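Transcriptional regulator, LacI family (Lactobacillus brevis, PDB 3JY6) probably regulates transcription as a LacI-family DNA-binding protein, whose periplasmic-binding-protein-like core in relatives senses small effectors. Local coordinates at residues A[85-90]-A[245-250]; A[128-133]-A[155-160]; A[170-175]-A[195-200]. All coordinates share one frame; numbering follows the deposited sequence.

From the N terminus the chain builds most of a six-stranded parallel sheet, with strand 88-91 in its interior, before crossing to a second lobe with its own four-stranded parallel sheet. There interaction 2 closes a short loop around helix 137-147, pairing strands 125-131 and 152-158. Interaction 3 closes the next one, joining helix 165-177 to the segment 195-200, on helices 190-196 and 198-202; the two follow in series and touch through Leu156 and Leu172. Both nest inside the long loop of interaction 1, completed when helix 236-251 returns to the first lobe and packs on strand 88-91. Interaction 1 has its centre about 33 Å from that of interaction 2 and about 42 Å from that of interaction 3.

Interaction 1: residues A[85-90]-A[245-250]; sequences QMPVVS and EIMLRQ
Val89 and Pro87 meet Ile246, Met247 and Gln250 where a helix of a periplasmic-binding-protein lobe covers its parallel alpha/beta sheet. The strand and helix run nearly antiparallel, their short axes 8.6 Å apart. Val89 suits the interface because its branched side chain points toward the helix, and its CG2 does the touching, lying 3.7 Å from CG2 of Ile246. Set anti to the backbone N (chi1 175°), CG of Met247 leads a chain that bends at chi2 and crosses Pro87 at about a right angle; its CE reaches Pro87 CG at 3.4 Å, a tight contact between a flexible thioether and a rigid ring. Gln250 combines packing with polarity: its CB and CD lie against Pro87 CB, while its amide reaches Val88 O, which lies in the amide plane. The nitrogen NE2 donates an almost straight bond (170°) to Val88 O at 3.1 Å, approaching from above the carbonyl plane. The carboxamide oxygen OE1 of Gln250 is buried without a polar partner, only 3.1 Å from Val89 CG2. Further out, backbone hydrogen bonds to Leu67 and Leu69 hold Val89 in the sheet, and the side chain of Ile246 also touches Val103 of the next strand.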
ATOM      1  N   GLN A  85      -9.031  27.834   9.963  1.00 21.96           N
ATOM      2  CA  GLN A  85      -7.741  28.463  10.166  1.00 23.48           C
ATOM      3  C   GLN A  85      -6.878  28.188   8.926  1.00 23.13           C
ATOM      4  O   GLN A  85      -6.006  28.982   8.577  1.00 23.83           O
ATOM      5  CB  GLN A  85      -7.060  27.900  11.421  1.00 24.74           C
ATOM      6  CG  GLN A  85      -6.607  26.461  11.294  1.00 27.33           C
ATOM      7  CD  GLN A  85      -5.946  25.944  12.553  1.00 29.55           C
ATOM      8  OE1 GLN A  85      -6.618  25.530  13.499  1.00 31.65           O
ATOM      9  NE2 GLN A  85      -4.615  25.974  12.574  1.00 29.32           N
ATOM     10  N   MET A  86      -7.137  27.071   8.247  1.00 19.22           N
ATOM     11  CA  MET A  86      -6.349  26.722   7.078  1.00 18.60           C
ATOM     12  C   MET A  86      -7.197  26.292   5.892  1.00 18.02           C
ATOM     13  O   MET A  86      -8.288  25.751   6.061  1.00 19.01           O
ATOM     14  CB  MET A  86      -5.360  25.592   7.426  1.00 17.97           C
ATOM     15  CG  MET A  86      -5.999  24.219   7.661  1.00 14.99           C
ATOM     16  SD  MET A  86      -4.860  22.928   8.278  1.00  6.99           S
ATOM     17  CE  MET A  86      -4.686  23.444  10.021  1.00  9.90           C
ATOM     18  N   PRO A  87      -6.711  26.549   4.673  1.00 16.00           N
ATOM     19  CA  PRO A  87      -7.459  26.156   3.481  1.00 15.55           C
ATOM     20  C   PRO A  87      -7.634  24.640   3.447  1.00 14.14           C
ATOM     21  O   PRO A  87      -6.801  23.897   3.969  1.00 12.46           O
ATOM     22  CB  PRO A  87      -6.601  26.685   2.330  1.00 16.09           C
ATOM     23  CG  PRO A  87      -5.193  26.717   2.921  1.00 17.78           C
ATOM     24  CD  PRO A  87      -5.455  27.233   4.321  1.00 17.60           C
ATOM     25  N   VAL A  88      -8.724  24.189   2.833  1.00 14.05           N
ATOM     26  CA  VAL A  88      -9.033  22.768   2.749  1.00 12.41           C
ATOM     27  C   VAL A  88      -9.421  22.367   1.336  1.00 13.11           C
ATOM     28  O   VAL A  88     -10.055  23.142   0.614  1.00 12.97           O
ATOM     29  CB  VAL A  88     -10.231  22.403   3.670  1.00 11.89           C
ATOM     30  CG1 VAL A  88     -10.512  20.905   3.617  1.00 12.00           C
ATOM     31  CG2 VAL A  88      -9.951  22.855   5.120  1.00 11.71           C
ATOM     32  N   VAL A  89      -9.029  21.159   0.939  1.00 12.56           N
ATOM     33  CA  VAL A  89      -9.408  20.610  -0.358  1.00 11.47           C
ATOM     34  C   VAL A  89      -9.780  19.163  -0.069  1.00 10.99           C
ATOM     35  O   VAL A  89      -9.059  18.472   0.644  1.00 11.11           O
ATOM     36  CB  VAL A  89      -8.254  20.624  -1.404  1.00 13.24           C
ATOM     37  CG1 VAL A  89      -8.720  19.961  -2.695  1.00 12.78           C
ATOM     38  CG2 VAL A  89      -7.844  22.036  -1.723  1.00 14.86           C
ATOM     39  N   SER A  90     -10.907  18.712  -0.605  1.00 12.76           N
ATOM     40  CA  SER A  90     -11.347  17.337  -0.391  1.00 15.59           C
ATOM     41  C   SER A  90     -11.121  16.512  -1.666  1.00 14.39           C
ATOM     42  O   SER A  90     -11.137  17.037  -2.780  1.00 14.21           O
ATOM     43  CB  SER A  90     -12.828  17.317   0.008  1.00 17.10           C
ATOM     44  OG  SER A  90     -13.131  16.148   0.752  1.00 26.87           O
ATOM     45  N   GLU A 245      -2.445  21.078  -6.594  1.00 16.58           N
ATOM     46  CA  GLU A 245      -2.406  22.284  -7.420  1.00 19.16           C
ATOM     47  C   GLU A 245      -3.429  23.293  -6.892  1.00 18.17           C
ATOM     48  O   GLU A 245      -3.176  24.495  -6.843  1.00 17.41           O
ATOM     49  CB  GLU A 245      -2.712  21.951  -8.887  1.00 21.88           C
ATOM     50  CG  GLU A 245      -1.579  21.231  -9.622  1.00 26.88           C
ATOM     51  CD  GLU A 245      -0.437  22.161 -10.005  1.00 29.97           C
ATOM     52  OE1 GLU A 245      -0.460  23.336  -9.585  1.00 29.90           O
ATOM     53  OE2 GLU A 245       0.490  21.713 -10.727  1.00 33.61           O
ATOM     54  N   ILE A 246      -4.584  22.791  -6.481  1.00 15.19           N
ATOM     55  CA  ILE A 246      -5.629  23.651  -5.949  1.00 14.90           C
ATOM     56  C   ILE A 246      -5.152  24.246  -4.618  1.00 14.80           C
ATOM     57  O   ILE A 246      -5.315  25.437  -4.363  1.00 12.91           O
ATOM     58  CB  ILE A 246      -6.942  22.842  -5.734  1.00 15.06           C
ATOM     59  CG1 ILE A 246      -7.508  22.393  -7.091  1.00 14.85           C
ATOM     60  CG2 ILE A 246      -7.950  23.682  -4.990  1.00 14.08           C
ATOM     61  CD1 ILE A 246      -8.730  21.497  -6.986  1.00 11.11           C
ATOM     62  N   MET A 247      -4.545  23.411  -3.779  1.00 13.28           N
ATOM     63  CA  MET A 247      -4.052  23.867  -2.483  1.00 14.63           C
ATOM     64  C   MET A 247      -3.058  25.013  -2.652  1.00 15.80           C
ATOM     65  O   MET A 247      -3.154  26.035  -1.974  1.00 19.24           O
ATOM     66  CB  MET A 247      -3.399  22.704  -1.725  1.00 13.74           C
ATOM     67  CG  MET A 247      -2.715  23.061  -0.373  1.00 14.11           C
ATOM     68  SD  MET A 247      -3.826  23.796   0.841  1.00 12.97           S
ATOM     69  CE  MET A 247      -2.895  24.415   1.874  1.00 19.20           C
ATOM     70  N   LEU A 248      -2.106  24.847  -3.560  1.00 15.43           N
ATOM     71  CA  LEU A 248      -1.117  25.886  -3.788  1.00 17.19           C
ATOM     72  C   LEU A 248      -1.792  27.188  -4.230  1.00 17.49           C
ATOM     73  O   LEU A 248      -1.287  28.270  -3.958  1.00 16.50           O
ATOM     74  CB  LEU A 248      -0.118  25.435  -4.845  1.00 16.04           C
ATOM     75  CG  LEU A 248       0.771  24.257  -4.438  1.00 17.42           C
ATOM     76  CD1 LEU A 248       1.730  23.935  -5.577  1.00 15.34           C
ATOM     77  CD2 LEU A 248       1.556  24.610  -3.181  1.00 16.90           C
ATOM     78  N   ARG A 249      -2.927  27.076  -4.916  1.00 18.40           N
ATOM     79  CA  ARG A 249      -3.653  28.259  -5.363  1.00 18.45           C
ATOM     80  C   ARG A 249      -4.280  28.943  -4.156  1.00 18.59           C
ATOM     81  O   ARG A 249      -4.336  30.171  -4.091  1.00 20.88           O
ATOM     82  CB  ARG A 249      -4.729  27.883  -6.388  1.00 19.35           C
ATOM     83  CG  ARG A 249      -4.193  27.646  -7.791  1.00 18.84           C
ATOM     84  CD  ARG A 249      -5.256  27.050  -8.692  1.00 19.08           C
ATOM     85  NE  ARG A 249      -6.447  27.903  -8.803  1.00 19.39           N
ATOM     86  CZ  ARG A 249      -7.623  27.460  -9.242  1.00 21.50           C
ATOM     87  NH1 ARG A 249      -7.753  26.188  -9.598  1.00 23.73           N
ATOM     88  NH2 ARG A 249      -8.664  28.273  -9.326  1.00 22.89           N
ATOM     89  N   GLN A 250      -4.743  28.157  -3.190  1.00 18.98           N
ATOM     90  CA  GLN A 250      -5.343  28.731  -1.986  1.00 19.27           C
ATOM     91  C   GLN A 250      -4.233  29.358  -1.129  1.00 19.92           C
ATOM     92  O   GLN A 250      -4.421  30.433  -0.560  1.00 16.67           O
ATOM     93  CB  GLN A 250      -6.085  27.661  -1.166  1.00 18.43           C
ATOM     94  CG  GLN A 250      -7.236  26.930  -1.892  1.00 16.46           C
ATOM     95  CD  GLN A 250      -7.774  25.732  -1.084  1.00 14.71           C
ATOM     96  OE1 GLN A 250      -7.013  24.856  -0.688  1.00 16.93           O
ATOM     97  NE2 GLN A 250      -9.074  25.703  -0.840  1.00 14.32           N
TER

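Interaction 2: residues A[128-133]-A[155-160]; sequences VLTSEL and VLEVSE
Glu157 leaves its strand on the face it shares with Thr130 and Val155, and its CB starts a chain that runs beside Thr130, pointing the same way. CG, beside the backbone N (chi1 -67°), rests 4.1 Å from Thr130 CG2, one methylene against one methyl. The chain stays extended, and CD carries OE2 to the turn after the neighbouring strand, where Leu133 N donates to it at 3.1 Å on the anti side of the carboxylate. A glutamate suits this place, being long enough to run past Thr130 and receive the N-H of the turn. Strands 125-131 and 152-158 are the parallel pair of a beta-alpha-beta crossover through helix 137-147. Leu156 N bonds to Val128 O, Thr130 N to Leu156 O, and Val158 N to Thr130 O. On the other face, Leu129 CD1 touches both Leu156 CG, at 3.8 Å, and Val158 CG2, at 3.7 Å. Toward the C-terminal ends of the strands polar side-chain links join the packing. Ser131 OG donates to Glu160 OE2 at 2.7 Å and also bonds Trp192 NE1, so two partners grip this small buried hydroxyl. OE1 of the Glu160 carboxylate forms salt bridges with Lys189 and Arg191, and OE2 with Arg139. An alanine at Glu160 would probably leave Ser131 OG without this acceptor and the cationic groups of Arg139, Lys189 and Arg191 without their shared carboxylate. Ser159 OG donates to Glu132 OE2 from above the carboxylate plane.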
ATOM      1  N   VAL A 128     -22.339  -7.341  -8.581  1.00 20.47           N
ATOM      2  CA  VAL A 128     -21.655  -6.248  -7.908  1.00 20.62           C
ATOM      3  C   VAL A 128     -21.126  -6.663  -6.536  1.00 22.58           C
ATOM      4  O   VAL A 128     -21.881  -7.141  -5.690  1.00 23.05           O
ATOM      5  CB  VAL A 128     -22.607  -5.055  -7.715  1.00 19.43           C
ATOM      6  CG1 VAL A 128     -21.855  -3.888  -7.108  1.00 20.78           C
ATOM      7  CG2 VAL A 128     -23.246  -4.666  -9.040  1.00 19.47           C
ATOM      8  N   LEU A 129     -19.826  -6.489  -6.322  1.00 22.34           N
ATOM      9  CA  LEU A 129     -19.206  -6.810  -5.037  1.00 23.21           C
ATOM     10  C   LEU A 129     -18.804  -5.462  -4.447  1.00 24.91           C
ATOM     11  O   LEU A 129     -18.038  -4.715  -5.072  1.00 24.99           O
ATOM     12  CB  LEU A 129     -17.979  -7.696  -5.234  1.00 19.93           C
ATOM     13  CG  LEU A 129     -17.191  -8.107  -3.987  1.00 22.92           C
ATOM     14  CD1 LEU A 129     -18.096  -8.851  -2.991  1.00 21.81           C
ATOM     15  CD2 LEU A 129     -16.012  -8.977  -4.415  1.00 19.94           C
ATOM     16  N   THR A 130     -19.294  -5.148  -3.248  1.00 24.77           N
ATOM     17  CA  THR A 130     -19.002  -3.839  -2.666  1.00 25.41           C
ATOM     18  C   THR A 130     -19.056  -3.745  -1.137  1.00 27.72           C
ATOM     19  O   THR A 130     -19.553  -4.645  -0.449  1.00 28.11           O
ATOM     20  CB  THR A 130     -20.019  -2.807  -3.212  1.00 23.03           C
ATOM     21  OG1 THR A 130     -19.706  -1.498  -2.736  1.00 24.90           O
ATOM     22  CG2 THR A 130     -21.421  -3.159  -2.737  1.00 23.06           C
ATOM     23  N   SER A 131     -18.528  -2.645  -0.610  1.00 27.76           N
ATOM     24  CA  SER A 131     -18.612  -2.399   0.821  1.00 29.21           C
ATOM     25  C   SER A 131     -20.021  -1.813   0.909  1.00 30.22           C
ATOM     26  O   SER A 131     -20.546  -1.340  -0.095  1.00 29.10           O
ATOM     27  CB  SER A 131     -17.582  -1.367   1.277  1.00 27.59           C
ATOM     28  OG  SER A 131     -16.265  -1.873   1.134  1.00 28.75           O
ATOM     29  N   GLU A 132     -20.634  -1.842   2.087  1.00 32.06           N
ATOM     30  CA  GLU A 132     -21.994  -1.335   2.249  1.00 34.90           C
ATOM     31  C   GLU A 132     -22.307  -0.030   1.515  1.00 35.75           C
ATOM     32  O   GLU A 132     -21.638   0.987   1.713  1.00 35.44           O
ATOM     33  CB  GLU A 132     -22.313  -1.206   3.740  1.00 37.41           C
ATOM     34  CG  GLU A 132     -22.343  -2.562   4.439  1.00 41.77           C
ATOM     35  CD  GLU A 132     -22.626  -2.458   5.924  1.00 45.16           C
ATOM     36  OE1 GLU A 132     -23.679  -1.887   6.293  1.00 46.48           O
ATOM     37  OE2 GLU A 132     -21.796  -2.950   6.719  1.00 44.66           O
ATOM     38  N   LEU A 133     -23.339  -0.080   0.673  1.00 35.66           N
ATOM     39  CA  LEU A 133     -23.769   1.062  -0.135  1.00 37.41           C
ATOM     40  C   LEU A 133     -24.202   2.320   0.623  1.00 38.45           C
ATOM     41  O   LEU A 133     -23.795   3.425   0.256  1.00 37.04           O
ATOM     42  CB  LEU A 133     -24.895   0.628  -1.086  1.00 38.09           C
ATOM     43  CG  LEU A 133     -24.489  -0.251  -2.274  1.00 39.16           C
ATOM     44  CD1 LEU A 133     -25.702  -0.987  -2.826  1.00 39.85           C
ATOM     45  CD2 LEU A 133     -23.849   0.614  -3.353  1.00 38.57           C
ATOM     46  N   VAL A 155     -26.366  -7.789  -6.157  1.00 33.98           N
ATOM     47  CA  VAL A 155     -25.386  -7.086  -5.334  1.00 33.81           C
ATOM     48  C   VAL A 155     -24.969  -7.845  -4.086  1.00 32.71           C
ATOM     49  O   VAL A 155     -25.798  -8.440  -3.408  1.00 33.05           O
ATOM     50  CB  VAL A 155     -25.922  -5.694  -4.926  1.00 34.72           C
ATOM     51  CG1 VAL A 155     -27.190  -5.842  -4.133  1.00 37.41           C
ATOM     52  CG2 VAL A 155     -24.881  -4.937  -4.114  1.00 36.13           C
ATOM     53  N   LEU A 156     -23.671  -7.830  -3.799  1.00 32.06           N
ATOM     54  CA  LEU A 156     -23.131  -8.498  -2.623  1.00 31.88           C
ATOM     55  C   LEU A 156     -22.361  -7.517  -1.755  1.00 32.68           C
ATOM     56  O   LEU A 156     -21.183  -7.215  -1.999  1.00 31.99           O
ATOM     57  CB  LEU A 156     -22.222  -9.665  -3.015  1.00 30.91           C
ATOM     58  CG  LEU A 156     -21.397 -10.294  -1.883  1.00 32.23           C
ATOM     59  CD1 LEU A 156     -22.258 -10.535  -0.651  1.00 33.50           C
ATOM     60  CD2 LEU A 156     -20.779 -11.590  -2.365  1.00 30.89           C
ATOM     61  N   GLU A 157     -23.050  -7.024  -0.735  1.00 33.31           N
ATOM     62  CA  GLU A 157     -22.478  -6.083   0.206  1.00 33.27           C
ATOM     63  C   GLU A 157     -21.634  -6.813   1.237  1.00 34.44           C
ATOM     64  O   GLU A 157     -22.028  -7.860   1.757  1.00 33.68           O
ATOM     65  CB  GLU A 157     -23.598  -5.304   0.882  1.00 33.55           C
ATOM     66  CG  GLU A 157     -24.321  -4.393  -0.086  1.00 34.29           C
ATOM     67  CD  GLU A 157     -25.478  -3.659   0.545  1.00 36.54           C
ATOM     68  OE1 GLU A 157     -26.607  -4.195   0.550  1.00 35.39           O
ATOM     69  OE2 GLU A 157     -25.248  -2.537   1.046  1.00 37.32           O
ATOM     70  N   VAL A 158     -20.457  -6.256   1.503  1.00 34.58           N
ATOM     71  CA  VAL A 158     -19.516  -6.808   2.467  1.00 35.20           C
ATOM     72  C   VAL A 158     -19.370  -5.753   3.558  1.00 36.35           C
ATOM     73  O   VAL A 158     -19.332  -4.555   3.269  1.00 37.08           O
ATOM     74  CB  VAL A 158     -18.132  -7.047   1.822  1.00 35.66           C
ATOM     75  CG1 VAL A 158     -17.180  -7.636   2.839  1.00 36.11           C
ATOM     76  CG2 VAL A 158     -18.262  -7.976   0.623  1.00 35.90           C
ATOM     77  N   SER A 159     -19.305  -6.189   4.810  1.00 36.90           N
ATOM     78  CA  SER A 159     -19.156  -5.262   5.929  1.00 37.54           C
ATOM     79  C   SER A 159     -17.675  -5.181   6.278  1.00 37.28           C
ATOM     80  O   SER A 159     -17.110  -6.130   6.830  1.00 36.84           O
ATOM     81  CB  SER A 159     -19.949  -5.764   7.141  1.00 38.52           C
ATOM     82  OG  SER A 159     -21.326  -5.918   6.836  1.00 38.60           O
ATOM     83  N   GLU A 160     -17.041  -4.057   5.951  1.00 37.57           N
ATOM     84  CA  GLU A 160     -15.616  -3.900   6.227  1.00 38.74           C
ATOM     85  C   GLU A 160     -15.275  -4.116   7.700  1.00 38.90           C
ATOM     86  O   GLU A 160     -14.155  -4.503   8.030  1.00 39.14           O
ATOM     87  CB  GLU A 160     -15.127  -2.521   5.767  1.00 38.60           C
ATOM     88  CG  GLU A 160     -15.074  -2.354   4.253  1.00 40.71           C
ATOM     89  CD  GLU A 160     -14.405  -1.056   3.829  1.00 43.96           C
ATOM     90  OE1 GLU A 160     -13.286  -0.769   4.320  1.00 45.15           O
ATOM     91  OE2 GLU A 160     -14.986  -0.324   3.001  1.00 43.57           O
TER

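Interaction 3: residues A[170-175]-A[195-200]; sequences QRLTQL and EFFPNL
The Phe197 ring presents its edge to Leu172, whose CD2 lies near the ring plane, 4.2 Å from CE1. Phe196 uses its ring differently: Glu195 CG lies over one face, offset toward the rim and 4.0 Å above the plane, and the ring also meets that of His165 with the two planes only about 10° apart. Across the contact Phe196 offers its CB, 4.1 Å from the same Leu172 methyl.

Leu172 carries the interface. Its CG is anti to the backbone N (chi1 179°), and CD2 beyond it touches three residues of the segment 195-200 at once. The closest approach is to Leu200 CD2, at 3.6 Å. Leucine suits both positions, since the forked ends meet methyl to methyl without needing a polar partner. Thr173 contributes more loosely, its OG1 4.4 Å from Leu200 CD1. No hydrogen bond crosses between the segments; the join is plain apolar packing.

The carboxylate of Glu195 is held by hydrogen bonds to Tyr163 and His165, while Asn199 ND2 bonds to Arg224 O of the second subunit. On the sheet side, Leu172 rests on Val127 and Leu156 and Phe197 on Leu129, so helix 165-177 lies on both strand 125-131 and strand 152-158, and Phe197 adds cover to strand 125-131.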
ATOM      1  N   GLN A 170     -18.109 -17.842  -0.819  1.00 32.63           N
ATOM      2  CA  GLN A 170     -19.197 -18.751  -1.166  1.00 32.99           C
ATOM      3  C   GLN A 170     -20.403 -18.053  -1.784  1.00 32.26           C
ATOM      4  O   GLN A 170     -21.024 -18.577  -2.711  1.00 32.67           O
ATOM      5  CB  GLN A 170     -19.622 -19.562   0.066  1.00 33.33           C
ATOM      6  CG  GLN A 170     -18.576 -20.572   0.508  1.00 35.84           C
ATOM      7  CD  GLN A 170     -18.394 -21.713  -0.487  1.00 37.42           C
ATOM      8  OE1 GLN A 170     -17.452 -22.506  -0.375  1.00 38.95           O
ATOM      9  NE2 GLN A 170     -19.303 -21.808  -1.458  1.00 36.02           N
ATOM     10  N   ARG A 171     -20.739 -16.872  -1.284  1.00 31.57           N
ATOM     11  CA  ARG A 171     -21.874 -16.139  -1.831  1.00 31.38           C
ATOM     12  C   ARG A 171     -21.587 -15.621  -3.249  1.00 31.05           C
ATOM     13  O   ARG A 171     -22.430 -15.719  -4.144  1.00 32.35           O
ATOM     14  CB  ARG A 171     -22.230 -14.976  -0.908  1.00 32.73           C
ATOM     15  CG  ARG A 171     -23.299 -14.034  -1.457  1.00 36.22           C
ATOM     16  CD  ARG A 171     -24.643 -14.725  -1.700  1.00 38.44           C
ATOM     17  NE  ARG A 171     -25.669 -13.752  -2.080  1.00 40.28           N
ATOM     18  CZ  ARG A 171     -26.951 -14.044  -2.272  1.00 42.32           C
ATOM     19  NH1 ARG A 171     -27.377 -15.293  -2.123  1.00 43.28           N
ATOM     20  NH2 ARG A 171     -27.807 -13.084  -2.604  1.00 42.83           N
ATOM     21  N   LEU A 172     -20.396 -15.070  -3.451  1.00 30.43           N
ATOM     22  CA  LEU A 172     -20.012 -14.541  -4.756  1.00 29.36           C
ATOM     23  C   LEU A 172     -20.112 -15.645  -5.801  1.00 28.49           C
ATOM     24  O   LEU A 172     -20.628 -15.438  -6.896  1.00 27.33           O
ATOM     25  CB  LEU A 172     -18.575 -14.004  -4.706  1.00 28.16           C
ATOM     26  CG  LEU A 172     -17.989 -13.429  -6.006  1.00 27.18           C
ATOM     27  CD1 LEU A 172     -18.718 -12.152  -6.374  1.00 24.80           C
ATOM     28  CD2 LEU A 172     -16.503 -13.158  -5.818  1.00 26.32           C
ATOM     29  N   THR A 173     -19.608 -16.818  -5.438  1.00 28.53           N
ATOM     30  CA  THR A 173     -19.634 -17.984  -6.303  1.00 29.03           C
ATOM     31  C   THR A 173     -21.071 -18.417  -6.560  1.00 30.88           C
ATOM     32  O   THR A 173     -21.381 -18.983  -7.606  1.00 32.51           O
ATOM     33  CB  THR A 173     -18.857 -19.131  -5.654  1.00 29.51           C
ATOM     34  OG1 THR A 173     -17.454 -18.841  -5.716  1.00 30.75           O
ATOM     35  CG2 THR A 173     -19.153 -20.448  -6.347  1.00 30.92           C
ATOM     36  N   GLN A 174     -21.952 -18.136  -5.607  1.00 31.75           N
ATOM     37  CA  GLN A 174     -23.356 -18.504  -5.740  1.00 32.51           C
ATOM     38  C   GLN A 174     -24.050 -17.574  -6.736  1.00 31.31           C
ATOM     39  O   GLN A 174     -24.766 -18.025  -7.638  1.00 31.10           O
ATOM     40  CB  GLN A 174     -24.041 -18.430  -4.371  1.00 34.43           C
ATOM     41  CG  GLN A 174     -25.481 -18.885  -4.358  1.00 38.09           C
ATOM     42  CD  GLN A 174     -26.106 -18.727  -2.990  1.00 41.33           C
ATOM     43  OE1 GLN A 174     -25.616 -19.279  -2.002  1.00 43.72           O
ATOM     44  NE2 GLN A 174     -27.193 -17.962  -2.923  1.00 43.50           N
ATOM     45  N   LEU A 175     -23.815 -16.273  -6.581  1.00 29.66           N
ATOM     46  CA  LEU A 175     -24.419 -15.269  -7.450  1.00 27.12           C
ATOM     47  C   LEU A 175     -23.907 -15.342  -8.891  1.00 26.48           C
ATOM     48  O   LEU A 175     -24.666 -15.161  -9.843  1.00 24.60           O
ATOM     49  CB  LEU A 175     -24.160 -13.871  -6.888  1.00 27.50           C
ATOM     50  CG  LEU A 175     -24.881 -13.423  -5.611  1.00 27.34           C
ATOM     51  CD1 LEU A 175     -24.265 -12.134  -5.101  1.00 26.82           C
ATOM     52  CD2 LEU A 175     -26.355 -13.227  -5.902  1.00 28.13           C
ATOM     53  N   GLU A 195      -8.852  -9.409  -2.995  1.00 23.86           N
ATOM     54  CA  GLU A 195      -9.065 -10.508  -2.071  1.00 25.72           C
ATOM     55  C   GLU A 195      -9.820 -11.712  -2.629  1.00 25.89           C
ATOM     56  O   GLU A 195      -9.441 -12.855  -2.357  1.00 25.82           O
ATOM     57  CB  GLU A 195      -9.791 -10.002  -0.816  1.00 27.58           C
ATOM     58  CG  GLU A 195      -9.817 -11.012   0.325  1.00 29.82           C
ATOM     59  CD  GLU A 195     -10.560 -10.510   1.541  1.00 31.04           C
ATOM     60  OE1 GLU A 195     -10.528  -9.288   1.804  1.00 32.17           O
ATOM     61  OE2 GLU A 195     -11.166 -11.345   2.246  1.00 32.85           O
ATOM     62  N   PHE A 196     -10.858 -11.464  -3.425  1.00 25.43           N
ATOM     63  CA  PHE A 196     -11.694 -12.550  -3.939  1.00 25.14           C
ATOM     64  C   PHE A 196     -11.587 -13.005  -5.388  1.00 25.69           C
ATOM     65  O   PHE A 196     -12.059 -14.092  -5.710  1.00 27.65           O
ATOM     66  CB  PHE A 196     -13.163 -12.225  -3.635  1.00 24.28           C
ATOM     67  CG  PHE A 196     -13.451 -12.055  -2.165  1.00 25.69           C
ATOM     68  CD1 PHE A 196     -13.608 -13.167  -1.340  1.00 25.64           C
ATOM     69  CD2 PHE A 196     -13.537 -10.786  -1.598  1.00 23.80           C
ATOM     70  CE1 PHE A 196     -13.845 -13.019   0.033  1.00 26.25           C
ATOM     71  CE2 PHE A 196     -13.775 -10.626  -0.220  1.00 26.65           C
ATOM     72  CZ  PHE A 196     -13.928 -11.747   0.595  1.00 25.20           C
ATOM     73  N   PHE A 197     -10.979 -12.209  -6.263  1.00 25.12           N
ATOM     74  CA  PHE A 197     -10.886 -12.596  -7.675  1.00 24.55           C
ATOM     75  C   PHE A 197      -9.757 -13.556  -8.078  1.00 23.65           C
ATOM     76  O   PHE A 197      -9.939 -14.383  -8.981  1.00 23.00           O
ATOM     77  CB  PHE A 197     -10.825 -11.341  -8.565  1.00 24.39           C
ATOM     78  CG  PHE A 197     -12.126 -10.567  -8.650  1.00 24.89           C
ATOM     79  CD1 PHE A 197     -13.216 -10.875  -7.826  1.00 26.58           C
ATOM     80  CD2 PHE A 197     -12.255  -9.515  -9.553  1.00 25.12           C
ATOM     81  CE1 PHE A 197     -14.413 -10.142  -7.903  1.00 24.95           C
ATOM     82  CE2 PHE A 197     -13.440  -8.776  -9.640  1.00 25.42           C
ATOM     83  CZ  PHE A 197     -14.525  -9.091  -8.810  1.00 25.49           C
ATOM     84  N   PRO A 198      -8.573 -13.451  -7.444  1.00 25.07           N
ATOM     85  CA  PRO A 198      -7.476 -14.357  -7.814  1.00 23.74           C
ATOM     86  C   PRO A 198      -7.790 -15.857  -7.793  1.00 25.31           C
ATOM     87  O   PRO A 198      -7.417 -16.578  -8.718  1.00 23.30           O
ATOM     88  CB  PRO A 198      -6.373 -13.975  -6.833  1.00 22.92           C
ATOM     89  CG  PRO A 198      -6.544 -12.496  -6.742  1.00 22.74           C
ATOM     90  CD  PRO A 198      -8.067 -12.350  -6.595  1.00 24.02           C
ATOM     91  N   ASN A 199      -8.465 -16.336  -6.750  1.00 27.20           N
ATOM     92  CA  ASN A 199      -8.791 -17.760  -6.684  1.00 30.12           C
ATOM     93  C   ASN A 199      -9.858 -18.145  -7.704  1.00 29.64           C
ATOM     94  O   ASN A 199      -9.925 -19.293  -8.135  1.00 30.20           O
ATOM     95  CB  ASN A 199      -9.239 -18.153  -5.274  1.00 33.37           C
ATOM     96  CG  ASN A 199      -8.069 -18.395  -4.337  1.00 36.36           C
ATOM     97  OD1 ASN A 199      -8.036 -19.393  -3.622  1.00 35.26           O
ATOM     98  ND2 ASN A 199      -7.105 -17.480  -4.335  1.00 38.46           N
ATOM     99  N   LEU A 200     -10.699 -17.192  -8.092  1.00 29.15           N
ATOM    100  CA  LEU A 200     -11.718 -17.476  -9.092  1.00 28.83           C
ATOM    101  C   LEU A 200     -11.066 -17.538 -10.484  1.00 27.70           C
ATOM    102  O   LEU A 200     -11.639 -18.082 -11.429  1.00 27.92           O
ATOM    103  CB  LEU A 200     -12.824 -16.416  -9.042  1.00 30.31           C
ATOM    104  CG  LEU A 200     -13.997 -16.740  -8.104  1.00 33.31           C
ATOM    105  CD1 LEU A 200     -13.487 -17.096  -6.706  1.00 35.04           C
ATOM    106  CD2 LEU A 200     -14.951 -15.556  -8.055  1.00 33.84           C
TER